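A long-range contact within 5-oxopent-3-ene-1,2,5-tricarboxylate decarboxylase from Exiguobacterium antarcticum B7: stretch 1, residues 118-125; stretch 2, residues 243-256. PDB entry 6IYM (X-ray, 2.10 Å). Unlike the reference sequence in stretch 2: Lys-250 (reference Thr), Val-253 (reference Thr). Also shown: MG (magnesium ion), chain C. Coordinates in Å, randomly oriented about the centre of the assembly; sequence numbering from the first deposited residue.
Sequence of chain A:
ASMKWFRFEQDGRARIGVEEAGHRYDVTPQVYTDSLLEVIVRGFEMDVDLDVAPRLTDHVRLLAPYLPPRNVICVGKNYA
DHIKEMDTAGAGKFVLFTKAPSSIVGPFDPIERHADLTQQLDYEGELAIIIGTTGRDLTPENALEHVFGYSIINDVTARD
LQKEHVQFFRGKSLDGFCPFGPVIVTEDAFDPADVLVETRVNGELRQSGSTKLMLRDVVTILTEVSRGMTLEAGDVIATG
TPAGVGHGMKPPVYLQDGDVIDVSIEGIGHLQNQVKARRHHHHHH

Stretch 1, residues 118-125: TQQLDYEG
Stretch 2, residues 243-256: AGVGHGMKPPVYLQ

How do the backbones lie against each other? Stretch 1 is extended from Leu-121 onward, with a short strand at Leu-121 and Asp-122; Gln-119 (-124/14) and Gln-120 (-130/50) bend the chain before it. The step from Gln-120 to Leu-121 runs beside the step from Tyr-254 to Leu-255, in the same direction; beyond it the chains part. Gln-120 CA lies 5.2 Å from Tyr-254 CA, and Leu-121 CA 5.3 Å from Leu-255 CA. Farther along, Glu-124 CA is 6.3 Å from Val-245 CA, where stretch 2 enters its 3-10 turn at 246-248.

What do Gln-120 and Leu-121 contribute? Gln-120 (phi/psi -130/50; chi1 m, chi2 t) sets CB over the face of the Tyr-254 ring (chi1 m), 3.8 Å from its centroid, a CH-pi contact. Leu-121 (-71/132; chi1 t, chi2 p) accepts a nearly straight hydrogen bond at O from Leu-255 N, 2.8 Å. Water 1 bridges Leu-121 N (3.0 Å) and Leu-255 O (2.9 Å), extending the pairing where the backbones do not bond directly. Leu-121 CD2 packs 4.0 Å from Leu-255 CB.

Why is Asp-122 central? Asp-122 (-139/160; chi1 t, chi2 -3°) turns its carboxylate to the start of the 3-10 turn: Asp-122 OD2 accepts from His-247 N at 2.8 Å, and Asp-122 OD1 accepts a weak bond from Gly-246 N at 2.8 Å. A CB on Gly-246 would clash with Asp-122 OD1, at 2.6 Å. Within stretch 1, Asp-122 OD1 also accepts a hydrogen bond from Tyr-123 N at 2.9 Å.

How do Tyr-123 and Glu-124 finish the contact? Tyr-123 (-102/160; chi1 p, chi2 88°) reaches across to donate from OH to Gly-244 O, a short 2.5 Å hydrogen bond at the ring edge. Its CD2 lies 4.2 Å from Leu-255 CD1 (Leu-255 chi1 m, chi2 t). Glu-124 (-156/109; m, t, chi3 177°) rests CG 3.6 Å from Val-245 CG2, while its OE2 binds magnesium at 2.0 Å.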

ATOM      1  N   THR A 118      18.251   5.295  11.160  1.00 48.24           N
ATOM      2  CA  THR A 118      17.460   5.854  12.291  1.00 48.54           C
ATOM      3  C   THR A 118      18.285   5.909  13.583  1.00 43.94           C
ATOM      4  O   THR A 118      18.991   4.912  13.865  1.00 43.83           O
ATOM      5  CB  THR A 118      16.247   4.997  12.698  1.00 47.56           C
ATOM      6  OG1 THR A 118      15.797   4.141  11.653  1.00 65.37           O
ATOM      7  CG2 THR A 118      15.107   5.872  13.157  1.00 46.42           C
ATOM      8  N   GLN A 119      18.142   6.993  14.354  1.00 48.68           N
ATOM      9  CA  GLN A 119      18.518   7.019  15.798  1.00 56.72           C
ATOM     10  C   GLN A 119      17.306   7.444  16.637  1.00 55.70           C
ATOM     11  O   GLN A 119      17.514   7.785  17.795  1.00 53.46           O
ATOM     12  CB  GLN A 119      19.723   7.935  16.051  1.00 59.03           C
ATOM     13  CG  GLN A 119      20.990   7.515  15.315  1.00 57.84           C
ATOM     14  CD  GLN A 119      21.562   6.204  15.790  1.00 57.15           C
ATOM     15  OE1 GLN A 119      21.892   5.318  14.996  1.00 61.39           O
ATOM     16  NE2 GLN A 119      21.701   6.077  17.097  1.00 57.65           N
ATOM     17  N   GLN A 120      16.091   7.436  16.068  1.00 54.26           N
ATOM     18  CA  GLN A 120      14.829   7.693  16.810  1.00 44.30           C
ATOM     19  C   GLN A 120      13.806   6.592  16.502  1.00 43.24           C
ATOM     20  O   GLN A 120      12.673   6.910  16.156  1.00 43.98           O
ATOM     21  CB  GLN A 120      14.336   9.097  16.499  1.00 46.98           C
ATOM     22  CG  GLN A 120      15.350  10.190  16.853  1.00 48.49           C
ATOM     23  CD  GLN A 120      14.697  11.545  16.812  1.00 51.17           C
ATOM     24  OE1 GLN A 120      13.821  11.812  15.989  1.00 57.42           O
ATOM     25  NE2 GLN A 120      15.065  12.395  17.750  1.00 53.87           N
ATOM     26  N   LEU A 121      14.203   5.333  16.623  1.00 39.81           N
ATOM     27  CA  LEU A 121      13.294   4.179  16.447  1.00 41.15           C
ATOM     28  C   LEU A 121      12.308   4.108  17.624  1.00 44.66           C
ATOM     29  O   LEU A 121      12.768   4.212  18.797  1.00 39.95           O
ATOM     30  CB  LEU A 121      14.120   2.912  16.378  1.00 41.60           C
ATOM     31  CG  LEU A 121      13.302   1.667  16.061  1.00 42.74           C
ATOM     32  CD1 LEU A 121      12.640   1.811  14.700  1.00 45.97           C
ATOM     33  CD2 LEU A 121      14.191   0.447  16.113  1.00 42.04           C
ATOM     34  N   ASP A 122      11.012   3.943  17.338  1.00 37.35           N
ATOM     35  CA  ASP A 122       9.938   4.031  18.359  1.00 38.87           C
ATOM     36  C   ASP A 122       8.917   2.936  18.110  1.00 42.28           C
ATOM     37  O   ASP A 122       8.896   2.428  16.966  1.00 43.75           O
ATOM     38  CB  ASP A 122       9.283   5.417  18.359  1.00 39.66           C
ATOM     39  CG  ASP A 122       8.653   5.843  19.679  1.00 42.17           C
ATOM     40  OD1 ASP A 122       8.662   5.033  20.633  1.00 46.91           O
ATOM     41  OD2 ASP A 122       8.073   6.955  19.718  1.00 44.88           O
ATOM     42  N   TYR A 123       8.137   2.609  19.158  1.00 36.99           N
ATOM     43  CA  TYR A 123       7.043   1.616  19.176  1.00 37.04           C
ATOM     44  C   TYR A 123       5.683   2.342  19.098  1.00 38.69           C
ATOM     45  O   TYR A 123       5.544   3.542  19.466  1.00 40.00           O
ATOM     46  CB  TYR A 123       7.114   0.744  20.435  1.00 37.13           C
ATOM     47  CG  TYR A 123       7.177   1.552  21.709  1.00 39.02           C
ATOM     48  CD1 TYR A 123       6.037   1.971  22.360  1.00 40.88           C
ATOM     49  CD2 TYR A 123       8.392   1.990  22.206  1.00 42.31           C
ATOM     50  CE1 TYR A 123       6.103   2.755  23.503  1.00 39.67           C
ATOM     51  CE2 TYR A 123       8.478   2.785  23.339  1.00 40.83           C
ATOM     52  CZ  TYR A 123       7.326   3.184  23.983  1.00 39.87           C
ATOM     53  OH  TYR A 123       7.416   4.003  25.077  1.00 46.04           O
ATOM     54  N   GLU A 124       4.655   1.605  18.690  1.00 39.45           N
ATOM     55  CA  GLU A 124       3.223   2.019  18.813  1.00 40.71           C
ATOM     56  C   GLU A 124       2.376   0.747  18.828  1.00 36.99           C
ATOM     57  O   GLU A 124       2.276   0.097  17.783  1.00 40.61           O
ATOM     58  CB  GLU A 124       2.749   2.895  17.647  1.00 39.54           C
ATOM     59  CG  GLU A 124       3.359   4.285  17.590  1.00 43.81           C
ATOM     60  CD  GLU A 124       2.723   5.273  16.606  1.00 46.40           C
ATOM     61  OE1 GLU A 124       3.173   6.423  16.589  1.00 50.29           O
ATOM     62  OE2 GLU A 124       1.830   4.876  15.819  1.00 44.59           O
ATOM     63  N   GLY A 125       1.806   0.407  19.978  1.00 33.98           N
ATOM     64  CA  GLY A 125       0.932  -0.772  20.111  1.00 33.78           C
ATOM     65  C   GLY A 125      -0.452  -0.444  19.636  1.00 31.55           C
ATOM     66  O   GLY A 125      -0.934   0.666  19.971  1.00 36.67           O
ATOM     67  N   ALA A 243      -1.338   6.808  24.549  1.00 50.14           N
ATOM     68  CA  ALA A 243      -0.219   7.631  25.076  1.00 40.86           C
ATOM     69  C   ALA A 243       0.918   6.699  25.480  1.00 40.27           C
ATOM     70  O   ALA A 243       0.606   5.500  25.774  1.00 40.45           O
ATOM     71  CB  ALA A 243      -0.684   8.456  26.263  1.00 46.92           C
ATOM     72  N   GLY A 244       2.156   7.209  25.527  1.00 37.63           N
ATOM     73  CA  GLY A 244       3.312   6.517  26.138  1.00 42.23           C
ATOM     74  C   GLY A 244       4.400   6.156  25.147  1.00 43.52           C
ATOM     75  O   GLY A 244       5.387   5.479  25.529  1.00 37.89           O
ATOM     76  N   VAL A 245       4.219   6.587  23.908  1.00 41.65           N
ATOM     77  CA  VAL A 245       5.191   6.450  22.784  1.00 45.21           C
ATOM     78  C   VAL A 245       6.557   7.020  23.206  1.00 43.58           C
ATOM     79  O   VAL A 245       6.598   8.054  23.890  1.00 41.86           O
ATOM     80  CB  VAL A 245       4.541   7.134  21.561  1.00 51.83           C
ATOM     81  CG1 VAL A 245       5.457   8.058  20.788  1.00 56.25           C
ATOM     82  CG2 VAL A 245       3.874   6.104  20.668  1.00 51.28           C
ATOM     83  N   GLY A 246       7.654   6.345  22.855  1.00 40.76           N
ATOM     84  CA  GLY A 246       9.004   6.742  23.293  1.00 46.13           C
ATOM     85  C   GLY A 246       9.279   8.212  22.993  1.00 52.71           C
ATOM     86  O   GLY A 246       9.915   8.897  23.817  1.00 43.24           O
ATOM     87  N   HIS A 247       8.810   8.681  21.838  1.00 51.45           N
ATOM     88  CA  HIS A 247       8.984  10.072  21.344  1.00 56.02           C
ATOM     89  C   HIS A 247       8.289  11.080  22.270  1.00 59.07           C
ATOM     90  O   HIS A 247       8.717  12.239  22.283  1.00 54.47           O
ATOM     91  CB  HIS A 247       8.423  10.183  19.928  1.00 60.29           C
ATOM     92  CG  HIS A 247       8.865  11.394  19.184  1.00 64.55           C
ATOM     93  ND1 HIS A 247      10.203  11.657  18.944  1.00 67.43           N
ATOM     94  CD2 HIS A 247       8.159  12.376  18.587  1.00 64.89           C
ATOM     95  CE1 HIS A 247      10.300  12.768  18.250  1.00 72.51           C
ATOM     96  NE2 HIS A 247       9.063  13.229  18.018  1.00 70.37           N
ATOM     97  N   GLY A 248       7.242  10.671  22.996  1.00 55.81           N
ATOM     98  CA  GLY A 248       6.368  11.600  23.740  1.00 51.92           C
ATOM     99  C   GLY A 248       6.771  11.681  25.199  1.00 54.13           C
ATOM    100  O   GLY A 248       6.096  12.400  25.961  1.00 49.53           O
ATOM    101  N   MET A 249       7.823  10.954  25.571  1.00 50.21           N
ATOM    102  CA  MET A 249       8.248  10.789  26.983  1.00 51.91           C
ATOM    103  C   MET A 249       9.166  11.965  27.305  1.00 54.46           C
ATOM    104  O   MET A 249       9.723  12.540  26.363  1.00 55.17           O
ATOM    105  CB  MET A 249       8.946   9.439  27.190  1.00 48.45           C
ATOM    106  CG  MET A 249       7.968   8.268  27.297  1.00 48.92           C
ATOM    107  SD  MET A 249       8.746   6.627  27.402  1.00 53.34           S
ATOM    108  CE  MET A 249       9.526   6.746  29.020  1.00 56.08           C
ATOM    109  N   LYS A 250       9.263  12.351  28.576  1.00 64.51           N
ATOM    110  CA  LYS A 250      10.080  13.509  29.030  1.00 60.02           C
ATOM    111  C   LYS A 250      11.157  12.978  29.971  1.00 55.99           C
ATOM    112  O   LYS A 250      10.859  12.675  31.119  1.00 60.29           O
ATOM    113  CB  LYS A 250       9.148  14.547  29.665  1.00 67.46           C
ATOM    114  CG  LYS A 250       8.221  15.270  28.689  1.00 69.87           C
ATOM    115  CD  LYS A 250       6.846  15.557  29.252  1.00 73.71           C
ATOM    116  CE  LYS A 250       6.161  16.745  28.611  1.00 76.65           C
ATOM    117  NZ  LYS A 250       5.959  16.566  27.153  1.00 77.03           N
ATOM    118  N   PRO A 251      12.419  12.767  29.532  1.00 56.42           N
ATOM    119  CA  PRO A 251      12.863  13.029  28.162  1.00 56.72           C
ATOM    120  C   PRO A 251      12.508  11.899  27.192  1.00 55.02           C
ATOM    121  O   PRO A 251      12.076  10.829  27.617  1.00 53.00           O
ATOM    122  CB  PRO A 251      14.386  13.128  28.333  1.00 55.43           C
ATOM    123  CG  PRO A 251      14.667  12.092  29.393  1.00 54.85           C
ATOM    124  CD  PRO A 251      13.510  12.238  30.364  1.00 57.31           C
ATOM    125  N   PRO A 252      12.667  12.112  25.867  1.00 53.09           N
ATOM    126  CA  PRO A 252      12.323  11.094  24.868  1.00 52.51           C
ATOM    127  C   PRO A 252      13.237   9.856  24.938  1.00 53.54           C
ATOM    128  O   PRO A 252      14.409   9.972  25.159  1.00 47.77           O
ATOM    129  CB  PRO A 252      12.503  11.828  23.526  1.00 57.93           C
ATOM    130  CG  PRO A 252      12.469  13.325  23.881  1.00 54.05           C
ATOM    131  CD  PRO A 252      13.109  13.384  25.255  1.00 55.16           C
ATOM    132  N   VAL A 253      12.683   8.663  24.765  1.00 49.12           N
ATOM    133  CA  VAL A 253      13.489   7.408  24.802  1.00 49.76           C
ATOM    134  C   VAL A 253      13.198   6.661  23.498  1.00 46.86           C
ATOM    135  O   VAL A 253      12.028   6.635  23.061  1.00 43.72           O
ATOM    136  CB  VAL A 253      13.216   6.575  26.076  1.00 56.65           C
ATOM    137  CG1 VAL A 253      11.763   6.157  26.199  1.00 59.94           C
ATOM    138  CG2 VAL A 253      14.130   5.366  26.191  1.00 59.32           C
ATOM    139  N   TYR A 254      14.260   6.207  22.857  1.00 40.29           N
ATOM    140  CA  TYR A 254      14.260   5.535  21.540  1.00 44.56           C
ATOM    141  C   TYR A 254      14.811   4.129  21.749  1.00 48.29           C
ATOM    142  O   TYR A 254      15.622   3.906  22.704  1.00 43.66           O
ATOM    143  CB  TYR A 254      15.030   6.377  20.524  1.00 42.54           C
ATOM    144  CG  TYR A 254      14.405   7.730  20.363  1.00 44.29           C
ATOM    145  CD1 TYR A 254      13.104   7.844  19.899  1.00 45.78           C
ATOM    146  CD2 TYR A 254      15.066   8.884  20.756  1.00 46.19           C
ATOM    147  CE1 TYR A 254      12.488   9.075  19.786  1.00 46.53           C
ATOM    148  CE2 TYR A 254      14.461  10.126  20.645  1.00 46.58           C
ATOM    149  CZ  TYR A 254      13.165  10.221  20.173  1.00 50.75           C
ATOM    150  OH  TYR A 254      12.548  11.436  20.069  1.00 52.43           O
ATOM    151  N   LEU A 255      14.350   3.229  20.891  1.00 41.28           N
ATOM    152  CA  LEU A 255      14.622   1.776  20.937  1.00 41.78           C
ATOM    153  C   LEU A 255      16.055   1.539  20.475  1.00 44.51           C
ATOM    154  O   LEU A 255      16.515   2.225  19.552  1.00 51.98           O
ATOM    155  CB  LEU A 255      13.634   1.039  20.022  1.00 39.87           C
ATOM    156  CG  LEU A 255      12.197   0.970  20.547  1.00 42.86           C
ATOM    157  CD1 LEU A 255      11.202   0.532  19.466  1.00 40.66           C
ATOM    158  CD2 LEU A 255      12.131   0.057  21.747  1.00 42.25           C
ATOM    159  N   GLN A 256      16.725   0.590  21.112  1.00 45.14           N
ATOM    160  CA  GLN A 256      18.136   0.256  20.826  1.00 47.40           C
ATOM    161  C   GLN A 256      18.191  -1.242  20.561  1.00 41.02           C
ATOM    162  O   GLN A 256      17.239  -1.963  20.961  1.00 44.08           O
ATOM    163  CB  GLN A 256      19.045   0.682  21.990  1.00 50.17           C
ATOM    164  CG  GLN A 256      18.969   2.161  22.361  1.00 56.23           C
ATOM    165  CD  GLN A 256      19.223   3.107  21.207  1.00 58.30           C
ATOM    166  OE1 GLN A 256      19.923   2.800  20.240  1.00 68.20           O
ATOM    167  NE2 GLN A 256      18.635   4.287  21.297  1.00 58.34           N
TER
HETATM  168 MG    MG C 301       0.386   4.328  14.526  1.00 47.35          MG
HETATM  169  O   HOH W   1      16.716   4.641  18.026  1.00 46.45           O
HETATM  170  O   HOH W   2      11.105   4.240  21.825  1.00 46.79           O